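PDB 5MYP: aldehyde dehydrogenase from Trypanosoma brucei, which probably oxidises aldehydes to the corresponding carboxylic acids with NAD+ as electron acceptor, as other members of its family do. Local coordinates for residues T126-L131 with I252-Q257; V230-T235 with V265-S270; V242-I247 with D277-A282; T353-T358 with P372-E377; Y396-N401 with N420-H425. All blocks are in the same frame, centred on the assembly; numbering follows the deposited sequence.

Overall arrangement
Four of the five contacts, interactions 2 to 5, lie on the same side of the chain's centre. Interactions 2, 4 and 5 reach the same mixed sheet: strand 264-268 lies between 229-232 and 370-376, and 395-398 adjoins 229-232 on its other side. Interaction 3 packs helices against this sheet, its centre about 13 Å from those of interactions 2 and 5, with Ile-247 touching Val-230 and Phe-398. Interactions 3 and 5 also meet the second subunit. Interaction 1 stands apart, about 27 Å from interaction 2 between centres, beside the predicted active site: the side chain of Asn-128 is about 5 Å from that of Cys-259. Ile-253 and Val-423 connect interaction 1 with interaction 5 by packing.

Interaction 1 of 5, residues T126-L131 with I252-Q257; sequences TWNYPL and IINAGQ
Asn-128 holds CG between its backbone N and carbonyl carbon (chi1 67°), which brings CG to the side of Gln-257, whose own CG lies anti to the carbonyl carbon (chi1 -64°). Asn-128 ND2 donates to Gln-257 O at 3.1 Å, and this acceptor lies in the plane of the Asn-128 amide. Asn-254 ND2 grips the same Gln-257 O at 2.8 Å, from the opposite face of the carbonyl plane. In return Gln-257 NE2 gives an almost straight bond (176°) to Asn-254 O, so two amide side chains brace the turn; asparagine also suits the left-handed backbone at 254. Aromatic groups close the contact. Trp-127 presents its ring edge, with CH2 3.5 Å from Gln-257 OE1, an oxygen held by a hydrogen bond from Val-317 N. Tyr-129 and Asn-254 meet tip to tip, Tyr-129 OH being 3.3 Å from Asn-254 CB, while Asn-254 ND2 lies over one face of the ring. The Tyr-129 hydroxyl is fixed by a hydrogen bond with Thr-258 OG1. Next to the predicted catalytic Cys-259, Asn-128 in its Trp-Asn-Tyr-Pro sequence is consistent with the asparagine that helps form the oxyanion hole of aldehyde dehydrogenases.

Interaction 2 of 5, residues V230-T235 with V265-S270; sequences VVVDDT and VVVEKS. Unlike the reference sequence in segment 230-235: Thr-235 (reference Ser).
Val-266 N donates to Val-230 O at 2.8 Å, the shortest of three backbone bonds across this pair. Glu-268 N follows with a bond of 2.9 Å to Val-232 O, and Val-232 N completes the set by donating to Val-266 O at 3.0 Å. CA-H...O contacts lie between them, as from Val-265 CA to Val-230 O. Past the last bond, each chain end folds back on a carboxylate. Asp-233 OD1 accepts from Thr-235 N, from above the carboxylate plane, and this bond makes an Asx turn; the same oxygen takes Thr-235 OG1 on its syn lone pair. Asp-233 OD2 is hydrogen-bonded with Ser-399 OG. Glu-268 OE1 in turn accepts from Ser-270 OG at 2.6 Å and from Ser-270 N. The strands run parallel, 8° apart, as the two strands of a beta-alpha-beta crossover through helix 240-252. Four valines, Val-230, Val-232, Val-265 and Val-267, turn to the face covered by that helix, where Ile-247 touches the first two. Val-267 puts CG1 between its backbone N and carbonyl carbon (chi1 59°), leaving CG2 anti to N and 4.1 Å from Val-232 CB. Val-231 and Val-266 point to the other face, against Ile-382 and Ile-385, respectively, of helix 379-387; beta-branched valine suits extended strands buried on both faces. At the exposed end Glu-268 CG bears on Asp-234 CB, and Asp-234 OD2 lies 4.3 Å from Glu-268 OE2, an approach of like charges that is probably eased by solvent.

Interaction 3 of 5, residues V242-I247 with D277-A282; sequences VVAERI and DALAEA
Ala-278 opens the contact by pressing its CB against Ala-244 CB at 3.5 Å, tighter than an ordinary methyl-methyl distance. Its carbonyl carbon also lies against that methyl, and two small alanine methyls suit this close approach of the helices. Leu-279 follows, with CG anti to its carbonyl carbon (chi1 -72°). Beyond CG, Leu-279 CD2 lies 3.6 Å from Ala-244 O. The same methyl touches Ile-247 CG2 at 3.9 Å, a purely apolar meeting of branched side chains. The axes approach to 8.2 Å and cross at -56°, which is consistent with ridges-into-grooves packing, Ala-278 and Ala-282 forming a ridge four residues apart. Both helices, 240-252 and 272-287, cover one face of the sheet, where Ile-247 and Leu-279 each rest on Leu-371 of strand 370-376. One turn beyond Ala-278, Ala-282 sets CB 3.9 Å from Ala-244 O, and its methyl also meets Glu-245 CG at 4.1 Å. Glu-245 thus lends only its aliphatic part to the interface, its carboxylate being in a salt bridge with Lys-241. On the far side of helix 240-252, Arg-246 binds Gly-463 O of the second subunit.

Interaction 4 of 5, residues T353-T358 with P372-E377; sequences TNIDPT and PVLTYE. Unlike the reference sequence in segment 353-358: Asn-354 (reference Asp).
Ile-355 comes up to the planar peptide group that joins Pro-372 to Val-373, with Ile-355 CD1 4.1 Å from Val-373 N. The puckered proline ring beside that plane is met at its CB corner, where Ile-355 CG1 approaches Pro-372 CB to 4.0 Å. Tyr-264, Met-362 and Ile-366 also touch this proline, so Ile-355 supplies one part of an apolar surround. Ile-355 contributes more than any other residue to the interface: its chi1 (-92°) lies off the staggered values and puts CG1 beside Pro-372 CB, while Ile-355 CG2 comes 4.3 Å from Leu-374 CD1. A branched aliphatic side chain suits this place, since it has one arm for each of two neighbours. No direct hydrogen bond crosses between the segments, and a water does that work. It accepts from Ile-355 N at 3.0 Å and donates to Val-373 O at 2.8 Å, satisfying two backbone groups where the chains have drawn apart. Asn-354 turns the chain away from the strand. After it, Asp-356 OD1 accepts from Thr-358 OG1 on its syn side and, weakly, from Thr-358 N, steadying the turn. The contact thus marks where two parallel neighbours, strands 346-353 and 370-376, diverge: Val-373 still pairs with Leu-352, but the chain after Thr-353 parts from strand 370-376. Strand 370-376 is joined on its other side to 264-268; Val-373 packs on Val-267, while Leu-374 touches Ile-385 of helix 379-387.

Interaction 5 of 5, residues Y396-N401 with N420-H425; sequences YVFSNN and NDVVVH
Tyr-396 receives Val-422 CG1 over one ring face, a CH-pi contact with 3.8 Å from that methyl to the ring centroid. The methyl is offset toward the CG-CD2 rim; the same methyl also meets Phe-398 CE1 at 4.0 Å, at the edge of that ring, so one valine serves two rings. Asp-421 O, buried here without a polar partner in the model, lies 3.3 Å from Tyr-396 CD1. Tyr-396 OH accepts a weak bond from Val-423 N and makes a stronger one with Ile-260 O, while His-425 CE1 sits at the ring edge. Asn-420 supplies the polar link. Its N donates to Val-397 O at 2.8 Å, and its amide then grips both backbone groups of Ser-399: OD1 accepts from Ser-399 N at 2.9 Å, in the carbonyl plane, and ND2 donates to Ser-399 O at 3.2 Å. A carboxamide offers both a donor and an acceptor, and asparagine also tolerates the left-handed backbone at 420 (phi 68°). Farther out, Asn-420 ND2 bonds Arg-462 O of the second subunit, and Asp-421 forms salt bridges with Arg-462 and Arg-473 of that subunit. Asn-420 thus carries on the parallel pairing of strands 395-398 and 417-419 past its end, with Phe-398 facing helix 240-252 and Val-397 facing helix 402-411.

Interaction 1 of 5, residues T126-L131 with I252-Q257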
# COMPACT_ATOMS: atom_id res chain seq x y z
N THR A 126 19.43 0.90 -6.59
CA THR A 126 20.03 2.20 -6.86
C THR A 126 21.55 2.10 -6.64
O THR A 126 22.06 1.06 -6.20
CB THR A 126 19.36 3.32 -6.02
OG1 THR A 126 19.90 4.59 -6.41
CG2 THR A 126 19.55 3.11 -4.52
N TRP A 127 22.25 3.17 -6.98
CA TRP A 127 23.72 3.17 -7.07
C TRP A 127 24.47 3.59 -5.80
O TRP A 127 25.64 3.25 -5.64
CB TRP A 127 24.20 4.04 -8.24
CG TRP A 127 23.70 5.45 -8.20
CD1 TRP A 127 22.60 5.95 -8.85
CD2 TRP A 127 24.25 6.54 -7.46
NE1 TRP A 127 22.45 7.28 -8.56
CE2 TRP A 127 23.45 7.67 -7.71
CE3 TRP A 127 25.37 6.68 -6.62
CZ2 TRP A 127 23.71 8.92 -7.15
CZ3 TRP A 127 25.63 7.92 -6.05
CH2 TRP A 127 24.80 9.02 -6.32
N ASN A 128 23.81 4.33 -4.91
CA ASN A 128 24.50 4.99 -3.79
C ASN A 128 24.92 4.03 -2.66
O ASN A 128 26.00 4.18 -2.09
CB ASN A 128 23.70 6.20 -3.26
CG ASN A 128 22.40 5.80 -2.59
OD1 ASN A 128 21.77 4.82 -2.96
ND2 ASN A 128 21.98 6.58 -1.60
N TYR A 129 24.06 3.06 -2.36
CA TYR A 129 24.41 1.92 -1.51
C TYR A 129 23.98 0.67 -2.28
O TYR A 129 22.91 0.12 -2.03
CB TYR A 129 23.75 2.02 -0.14
CG TYR A 129 24.22 3.24 0.63
CD1 TYR A 129 25.36 3.18 1.44
CD2 TYR A 129 23.55 4.45 0.52
CE1 TYR A 129 25.80 4.30 2.13
CE2 TYR A 129 23.98 5.58 1.20
CZ TYR A 129 25.10 5.51 2.00
OH TYR A 129 25.53 6.63 2.68
N PRO A 130 24.81 0.25 -3.25
CA PRO A 130 24.36 -0.68 -4.28
C PRO A 130 24.18 -2.13 -3.85
O PRO A 130 23.53 -2.88 -4.57
CB PRO A 130 25.45 -0.56 -5.35
CG PRO A 130 26.68 -0.19 -4.59
CD PRO A 130 26.22 0.64 -3.43
N LEU A 131 24.75 -2.53 -2.70
CA LEU A 131 24.53 -3.87 -2.16
C LEU A 131 23.33 -3.87 -1.22
O LEU A 131 22.42 -4.69 -1.36
CB LEU A 131 25.78 -4.38 -1.45
CG LEU A 131 25.78 -5.87 -1.08
CD1 LEU A 131 25.70 -6.74 -2.33
CD2 LEU A 131 27.00 -6.22 -0.24
N ILE A 252 28.96 13.60 5.59
CA ILE A 252 30.23 13.09 5.05
C ILE A 252 30.11 11.69 4.43
O ILE A 252 30.76 11.41 3.42
CB ILE A 252 31.37 13.15 6.12
CG1 ILE A 252 31.84 14.61 6.28
CG2 ILE A 252 32.55 12.26 5.76
CD1 ILE A 252 32.79 14.84 7.43
N ILE A 253 29.29 10.83 5.03
CA ILE A 253 29.11 9.47 4.50
C ILE A 253 28.60 9.52 3.05
O ILE A 253 27.66 10.27 2.74
CB ILE A 253 28.20 8.57 5.38
CG1 ILE A 253 26.78 9.14 5.54
CG2 ILE A 253 28.85 8.33 6.74
CD1 ILE A 253 25.87 8.27 6.37
N ASN A 254 29.27 8.77 2.18
CA ASN A 254 28.97 8.74 0.74
C ASN A 254 29.00 10.11 0.05
O ASN A 254 28.34 10.31 -0.98
CB ASN A 254 27.63 8.01 0.52
CG ASN A 254 27.60 7.23 -0.78
OD1 ASN A 254 28.60 6.65 -1.21
ND2 ASN A 254 26.43 7.18 -1.40
N ALA A 255 29.78 11.05 0.59
CA ALA A 255 29.85 12.43 0.10
C ALA A 255 28.46 13.09 -0.05
O ALA A 255 28.18 13.74 -1.05
CB ALA A 255 30.62 12.48 -1.20
N GLY A 256 27.61 12.88 0.95
CA GLY A 256 26.26 13.47 0.99
C GLY A 256 25.18 12.76 0.19
O GLY A 256 24.02 13.15 0.25
N GLN A 257 25.56 11.71 -0.54
CA GLN A 257 24.67 11.05 -1.50
C GLN A 257 23.89 9.93 -0.82
O GLN A 257 24.10 8.75 -1.07
CB GLN A 257 25.48 10.55 -2.71
CG GLN A 257 26.12 11.68 -3.50
CD GLN A 257 27.25 11.25 -4.41
OE1 GLN A 257 27.20 11.46 -5.62
NE2 GLN A 257 28.28 10.64 -3.83

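Interaction 2 of 5, residues V230-T235 with V265-S270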
# COMPACT_ATOMS: atom_id res chain seq x y z
N VAL A 230 17.30 19.51 9.15
CA VAL A 230 17.80 19.40 10.52
C VAL A 230 17.41 20.67 11.26
O VAL A 230 17.88 21.76 10.91
CB VAL A 230 19.33 19.22 10.59
CG1 VAL A 230 19.78 19.06 12.04
CG2 VAL A 230 19.78 18.02 9.77
N VAL A 231 16.55 20.54 12.26
CA VAL A 231 16.15 21.65 13.10
C VAL A 231 17.04 21.64 14.35
O VAL A 231 17.16 20.60 15.00
CB VAL A 231 14.66 21.56 13.49
CG1 VAL A 231 14.26 22.72 14.41
CG2 VAL A 231 13.79 21.54 12.24
N VAL A 232 17.68 22.77 14.65
CA VAL A 232 18.51 22.91 15.85
C VAL A 232 17.99 24.11 16.64
O VAL A 232 18.02 25.23 16.13
CB VAL A 232 20.00 23.10 15.49
CG1 VAL A 232 20.85 23.22 16.75
CG2 VAL A 232 20.49 21.96 14.61
N ASP A 233 17.51 23.88 17.85
CA ASP A 233 16.94 24.95 18.67
C ASP A 233 18.02 25.60 19.56
O ASP A 233 19.21 25.39 19.33
CB ASP A 233 15.69 24.46 19.44
CG ASP A 233 16.02 23.68 20.72
OD1 ASP A 233 17.18 23.30 20.95
OD2 ASP A 233 15.07 23.46 21.50
N ASP A 234 17.60 26.39 20.54
CA ASP A 234 18.50 27.12 21.46
C ASP A 234 18.76 26.44 22.82
O ASP A 234 19.23 27.09 23.76
CB ASP A 234 17.99 28.56 21.66
CG ASP A 234 16.56 28.63 22.20
OD1 ASP A 234 15.88 27.58 22.28
OD2 ASP A 234 16.09 29.74 22.53
N THR A 235 18.47 25.14 22.93
CA THR A 235 18.66 24.39 24.19
C THR A 235 19.84 23.41 24.12
O THR A 235 20.01 22.60 25.03
CB THR A 235 17.37 23.62 24.59
OG1 THR A 235 17.05 22.64 23.59
CG2 THR A 235 16.20 24.59 24.75
N VAL A 265 19.96 22.82 7.19
CA VAL A 265 19.77 23.10 8.62
C VAL A 265 18.90 24.34 8.80
O VAL A 265 19.05 25.33 8.08
CB VAL A 265 21.13 23.31 9.33
CG1 VAL A 265 20.94 23.66 10.80
CG2 VAL A 265 22.01 22.07 9.20
N VAL A 266 17.98 24.27 9.77
CA VAL A 266 17.23 25.43 10.25
C VAL A 266 17.61 25.60 11.72
O VAL A 266 17.18 24.82 12.57
CB VAL A 266 15.70 25.26 10.09
CG1 VAL A 266 14.98 26.57 10.42
CG2 VAL A 266 15.35 24.80 8.69
N VAL A 267 18.43 26.62 12.00
CA VAL A 267 19.00 26.81 13.34
C VAL A 267 18.41 28.05 14.00
O VAL A 267 18.15 29.05 13.33
CB VAL A 267 20.56 26.85 13.31
CG1 VAL A 267 21.08 27.97 12.42
CG2 VAL A 267 21.14 26.96 14.72
N GLU A 268 18.20 28.00 15.32
CA GLU A 268 17.69 29.16 16.05
C GLU A 268 18.70 30.30 15.88
O GLU A 268 19.91 30.09 15.98
CB GLU A 268 17.45 28.82 17.52
CG GLU A 268 16.52 29.78 18.26
CD GLU A 268 17.21 31.05 18.77
OE1 GLU A 268 18.44 31.05 18.96
OE2 GLU A 268 16.51 32.06 18.98
N LYS A 269 18.18 31.50 15.61
CA LYS A 269 18.97 32.68 15.21
C LYS A 269 20.25 32.91 16.03
O LYS A 269 21.33 33.13 15.47
CB LYS A 269 18.08 33.93 15.29
CG LYS A 269 18.62 35.19 14.63
CD LYS A 269 17.67 36.36 14.84
CE LYS A 269 17.49 36.72 16.31
NZ LYS A 269 17.01 38.11 16.54
N SER A 270 20.13 32.82 17.35
CA SER A 270 21.25 33.06 18.26
C SER A 270 22.33 31.97 18.25
O SER A 270 23.45 32.22 18.71
CB SER A 270 20.74 33.26 19.70
OG SER A 270 20.38 32.03 20.31

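Interaction 3 of 5, residues V242-I247 with D277-A282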
# COMPACT_ATOMS: atom_id res chain seq x y z
N VAL A 242 28.65 17.57 19.95
CA VAL A 242 27.99 16.31 19.59
C VAL A 242 26.93 16.55 18.49
O VAL A 242 26.79 15.73 17.58
CB VAL A 242 27.36 15.61 20.81
CG1 VAL A 242 26.56 14.37 20.39
CG2 VAL A 242 28.44 15.23 21.82
N VAL A 243 26.20 17.66 18.59
CA VAL A 243 25.24 18.07 17.56
C VAL A 243 25.94 18.16 16.20
O VAL A 243 25.48 17.56 15.23
CB VAL A 243 24.57 19.44 17.89
CG1 VAL A 243 23.79 20.00 16.70
CG2 VAL A 243 23.66 19.33 19.11
N ALA A 244 27.06 18.87 16.17
CA ALA A 244 27.81 19.10 14.93
C ALA A 244 28.46 17.83 14.39
O ALA A 244 28.50 17.62 13.17
CB ALA A 244 28.86 20.18 15.14
N GLU A 245 28.98 16.99 15.29
CA GLU A 245 29.59 15.72 14.90
C GLU A 245 28.58 14.78 14.23
O GLU A 245 28.90 14.15 13.23
CB GLU A 245 30.26 15.04 16.09
CG GLU A 245 31.61 15.68 16.45
CD GLU A 245 32.16 15.24 17.79
OE1 GLU A 245 31.41 14.71 18.64
OE2 GLU A 245 33.38 15.45 18.00
N ARG A 246 27.37 14.70 14.79
CA ARG A 246 26.33 13.84 14.24
C ARG A 246 25.84 14.35 12.87
O ARG A 246 25.72 13.56 11.93
CB ARG A 246 25.17 13.68 15.23
CG ARG A 246 25.58 12.84 16.42
CD ARG A 246 24.56 12.80 17.54
NE ARG A 246 25.06 12.00 18.66
CZ ARG A 246 24.37 11.66 19.75
NH1 ARG A 246 23.10 12.04 19.91
NH2 ARG A 246 24.96 10.93 20.70
N ILE A 247 25.59 15.65 12.77
CA ILE A 247 25.16 16.26 11.50
C ILE A 247 26.24 16.09 10.43
O ILE A 247 25.94 15.66 9.31
CB ILE A 247 24.81 17.77 11.66
CG1 ILE A 247 23.56 17.93 12.54
CG2 ILE A 247 24.58 18.44 10.30
CD1 ILE A 247 23.33 19.34 13.06
N ASP A 277 30.65 27.10 13.46
CA ASP A 277 32.01 26.86 13.98
C ASP A 277 32.20 25.40 14.41
O ASP A 277 33.23 24.80 14.11
CB ASP A 277 32.33 27.79 15.16
CG ASP A 277 32.52 29.24 14.73
OD1 ASP A 277 32.43 29.57 13.53
OD2 ASP A 277 32.78 30.08 15.63
N ALA A 278 31.21 24.84 15.11
CA ALA A 278 31.26 23.44 15.55
C ALA A 278 31.27 22.47 14.37
O ALA A 278 32.01 21.49 14.38
CB ALA A 278 30.10 23.13 16.49
N LEU A 279 30.45 22.75 13.35
CA LEU A 279 30.45 21.95 12.11
C LEU A 279 31.81 21.99 11.40
O LEU A 279 32.28 20.97 10.90
CB LEU A 279 29.35 22.42 11.15
CG LEU A 279 27.90 22.06 11.54
CD1 LEU A 279 26.89 22.86 10.72
CD2 LEU A 279 27.65 20.57 11.38
N ALA A 280 32.44 23.17 11.38
CA ALA A 280 33.78 23.33 10.81
C ALA A 280 34.81 22.48 11.55
O ALA A 280 35.62 21.81 10.91
CB ALA A 280 34.21 24.80 10.83
N GLU A 281 34.76 22.49 12.88
CA GLU A 281 35.67 21.67 13.69
C GLU A 281 35.44 20.18 13.47
O GLU A 281 36.41 19.43 13.33
CB GLU A 281 35.55 22.01 15.19
CG GLU A 281 36.08 23.39 15.57
CD GLU A 281 37.52 23.63 15.12
OE1 GLU A 281 38.38 22.76 15.40
OE2 GLU A 281 37.78 24.67 14.49
N ALA A 282 34.18 19.76 13.44
CA ALA A 282 33.83 18.36 13.15
C ALA A 282 34.35 17.90 11.79
O ALA A 282 34.89 16.80 11.67
CB ALA A 282 32.32 18.16 13.23

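Interaction 4 of 5, residues T353-T358 with P372-E377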
# COMPACT_ATOMS: atom_id res chain seq x y z
N THR A 353 25.77 29.87 4.13
CA THR A 353 24.94 30.77 4.93
C THR A 353 24.39 31.88 4.02
O THR A 353 24.75 31.95 2.84
CB THR A 353 25.75 31.41 6.07
OG1 THR A 353 26.87 32.11 5.54
CG2 THR A 353 26.24 30.34 7.04
N ASN A 354 23.51 32.71 4.57
CA ASN A 354 22.90 33.83 3.83
C ASN A 354 22.27 33.33 2.53
O ASN A 354 22.53 33.86 1.45
CB ASN A 354 23.93 34.93 3.56
CG ASN A 354 24.60 35.44 4.83
OD1 ASN A 354 24.12 35.21 5.94
ND2 ASN A 354 25.71 36.15 4.66
N ILE A 355 21.43 32.30 2.66
CA ILE A 355 20.84 31.62 1.51
C ILE A 355 19.69 32.43 0.93
O ILE A 355 18.95 33.08 1.66
CB ILE A 355 20.38 30.18 1.89
CG1 ILE A 355 21.50 29.18 1.60
CG2 ILE A 355 19.16 29.71 1.11
CD1 ILE A 355 22.70 29.33 2.50
N ASP A 356 19.58 32.38 -0.39
CA ASP A 356 18.36 32.77 -1.10
C ASP A 356 17.46 31.52 -1.13
O ASP A 356 17.78 30.57 -1.85
CB ASP A 356 18.71 33.23 -2.52
CG ASP A 356 17.49 33.57 -3.36
OD1 ASP A 356 16.41 33.83 -2.79
OD2 ASP A 356 17.63 33.58 -4.60
N PRO A 357 16.33 31.52 -0.37
CA PRO A 357 15.47 30.32 -0.34
C PRO A 357 14.88 29.89 -1.70
O PRO A 357 14.54 28.71 -1.86
CB PRO A 357 14.34 30.72 0.62
CG PRO A 357 14.88 31.85 1.42
CD PRO A 357 15.79 32.59 0.49
N THR A 358 14.75 30.83 -2.64
CA THR A 358 14.26 30.54 -3.99
C THR A 358 15.32 29.94 -4.92
O THR A 358 14.96 29.43 -5.99
CB THR A 358 13.69 31.81 -4.67
OG1 THR A 358 14.74 32.77 -4.84
CG2 THR A 358 12.57 32.42 -3.83
N PRO A 372 23.17 23.97 3.22
CA PRO A 372 22.60 25.28 3.54
C PRO A 372 22.22 25.40 5.01
O PRO A 372 21.71 24.44 5.60
CB PRO A 372 21.35 25.34 2.67
CG PRO A 372 21.65 24.43 1.53
CD PRO A 372 22.42 23.31 2.15
N VAL A 373 22.47 26.58 5.59
CA VAL A 373 22.09 26.89 6.96
C VAL A 373 21.15 28.09 6.93
O VAL A 373 21.54 29.19 6.54
CB VAL A 373 23.34 27.19 7.83
CG1 VAL A 373 22.94 27.64 9.23
CG2 VAL A 373 24.24 25.97 7.90
N LEU A 374 19.90 27.85 7.34
CA LEU A 374 18.88 28.89 7.46
C LEU A 374 18.62 29.14 8.94
O LEU A 374 18.91 28.29 9.77
CB LEU A 374 17.59 28.46 6.76
CG LEU A 374 17.58 28.44 5.23
CD1 LEU A 374 18.43 27.31 4.66
CD2 LEU A 374 16.15 28.35 4.72
N THR A 375 18.08 30.32 9.26
CA THR A 375 17.76 30.65 10.65
C THR A 375 16.26 30.78 10.86
O THR A 375 15.51 30.99 9.91
CB THR A 375 18.46 31.95 11.13
OG1 THR A 375 18.08 33.05 10.29
CG2 THR A 375 19.97 31.78 11.09
N TYR A 376 15.85 30.61 12.12
CA TYR A 376 14.47 30.83 12.54
C TYR A 376 14.46 31.63 13.85
O TYR A 376 15.43 31.59 14.61
CB TYR A 376 13.73 29.49 12.71
CG TYR A 376 13.95 28.78 14.03
CD1 TYR A 376 13.17 29.10 15.15
CD2 TYR A 376 14.91 27.78 14.17
CE1 TYR A 376 13.36 28.46 16.37
CE2 TYR A 376 15.10 27.13 15.38
CZ TYR A 376 14.33 27.47 16.47
OH TYR A 376 14.51 26.83 17.67
N GLU A 377 13.36 32.33 14.10
CA GLU A 377 13.09 32.99 15.39
C GLU A 377 11.97 32.31 16.18
O GLU A 377 12.08 32.18 17.40
CB GLU A 377 12.77 34.47 15.17
CG GLU A 377 13.97 35.29 14.72
CD GLU A 377 13.66 36.77 14.59
OE1 GLU A 377 12.97 37.32 15.48
OE2 GLU A 377 14.12 37.40 13.61
O HOH W 1 20.48 31.45 5.35

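Interaction 5 of 5, residues Y396-N401 with N420-H425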
# COMPACT_ATOMS: atom_id res chain seq x y z
N TYR A 396 14.97 15.75 11.16
CA TYR A 396 15.85 15.68 12.31
C TYR A 396 15.66 16.91 13.19
O TYR A 396 15.60 18.03 12.69
CB TYR A 396 17.30 15.56 11.84
CG TYR A 396 17.54 14.39 10.91
CD1 TYR A 396 17.22 13.10 11.31
CD2 TYR A 396 18.10 14.57 9.64
CE1 TYR A 396 17.43 12.01 10.47
CE2 TYR A 396 18.33 13.49 8.80
CZ TYR A 396 17.99 12.21 9.22
OH TYR A 396 18.22 11.13 8.41
N VAL A 397 15.57 16.69 14.51
CA VAL A 397 15.39 17.78 15.48
C VAL A 397 16.42 17.62 16.59
O VAL A 397 16.43 16.59 17.27
CB VAL A 397 13.97 17.78 16.10
CG1 VAL A 397 13.80 18.97 17.05
CG2 VAL A 397 12.92 17.80 15.00
N PHE A 398 17.27 18.62 16.77
CA PHE A 398 18.20 18.66 17.90
C PHE A 398 17.65 19.62 18.94
O PHE A 398 17.52 20.81 18.68
CB PHE A 398 19.60 19.07 17.44
CG PHE A 398 20.33 17.99 16.68
CD1 PHE A 398 20.11 17.82 15.32
CD2 PHE A 398 21.23 17.15 17.33
CE1 PHE A 398 20.78 16.82 14.62
CE2 PHE A 398 21.89 16.15 16.64
CZ PHE A 398 21.67 15.99 15.27
N SER A 399 17.31 19.08 20.11
CA SER A 399 16.70 19.85 21.19
C SER A 399 16.68 19.06 22.50
O SER A 399 16.61 17.82 22.49
CB SER A 399 15.26 20.25 20.81
OG SER A 399 14.58 20.88 21.89
N ASN A 400 16.76 19.78 23.62
CA ASN A 400 16.55 19.21 24.96
C ASN A 400 15.18 19.61 25.54
O ASN A 400 14.91 19.31 26.70
CB ASN A 400 17.68 19.66 25.91
CG ASN A 400 19.02 19.04 25.56
OD1 ASN A 400 20.00 19.75 25.31
ND2 ASN A 400 19.09 17.72 25.56
N ASN A 401 14.34 20.25 24.73
CA ASN A 401 13.03 20.75 25.17
C ASN A 401 11.89 19.89 24.60
O ASN A 401 11.66 19.88 23.39
CB ASN A 401 12.87 22.22 24.74
CG ASN A 401 11.63 22.87 25.32
OD1 ASN A 401 10.53 22.72 24.80
ND2 ASN A 401 11.81 23.60 26.42
N ASN A 420 17.82 14.34 18.07
CA ASN A 420 19.23 14.40 18.50
C ASN A 420 20.19 13.47 17.76
O ASN A 420 21.26 13.15 18.26
CB ASN A 420 19.37 14.25 20.02
CG ASN A 420 18.65 15.34 20.79
OD1 ASN A 420 18.60 16.48 20.35
ND2 ASN A 420 18.10 15.00 21.94
N ASP A 421 19.83 13.07 16.54
CA ASP A 421 20.76 12.34 15.67
C ASP A 421 20.25 12.38 14.23
O ASP A 421 19.17 12.90 13.96
CB ASP A 421 20.93 10.88 16.14
CG ASP A 421 22.36 10.37 15.99
OD1 ASP A 421 23.04 10.73 15.00
OD2 ASP A 421 22.81 9.59 16.86
N VAL A 422 21.06 11.85 13.31
CA VAL A 422 20.70 11.73 11.90
C VAL A 422 21.04 10.33 11.39
O VAL A 422 21.93 9.68 11.93
CB VAL A 422 21.41 12.81 11.03
CG1 VAL A 422 21.11 14.21 11.55
CG2 VAL A 422 22.92 12.58 10.98
N VAL A 423 20.29 9.85 10.39
CA VAL A 423 20.61 8.64 9.60
C VAL A 423 20.45 7.29 10.34
O VAL A 423 19.96 6.33 9.74
CB VAL A 423 22.02 8.75 8.93
CG1 VAL A 423 22.35 7.52 8.10
CG2 VAL A 423 22.09 10.00 8.06
N VAL A 424 20.83 7.23 11.61
CA VAL A 424 20.93 5.96 12.36
C VAL A 424 19.64 5.14 12.49
O VAL A 424 19.69 3.92 12.70
CB VAL A 424 21.55 6.16 13.78
CG1 VAL A 424 22.99 6.64 13.67
CG2 VAL A 424 20.71 7.10 14.65
N HIS A 425 18.49 5.81 12.39
CA HIS A 425 17.18 5.13 12.40
C HIS A 425 17.00 4.09 11.29
O HIS A 425 16.23 3.15 11.47
CB HIS A 425 16.03 6.15 12.34
CG HIS A 425 15.89 6.85 11.02
ND1 HIS A 425 16.85 7.72 10.54
CD2 HIS A 425 14.91 6.82 10.10
CE1 HIS A 425 16.46 8.18 9.36
NE2 HIS A 425 15.29 7.64 9.07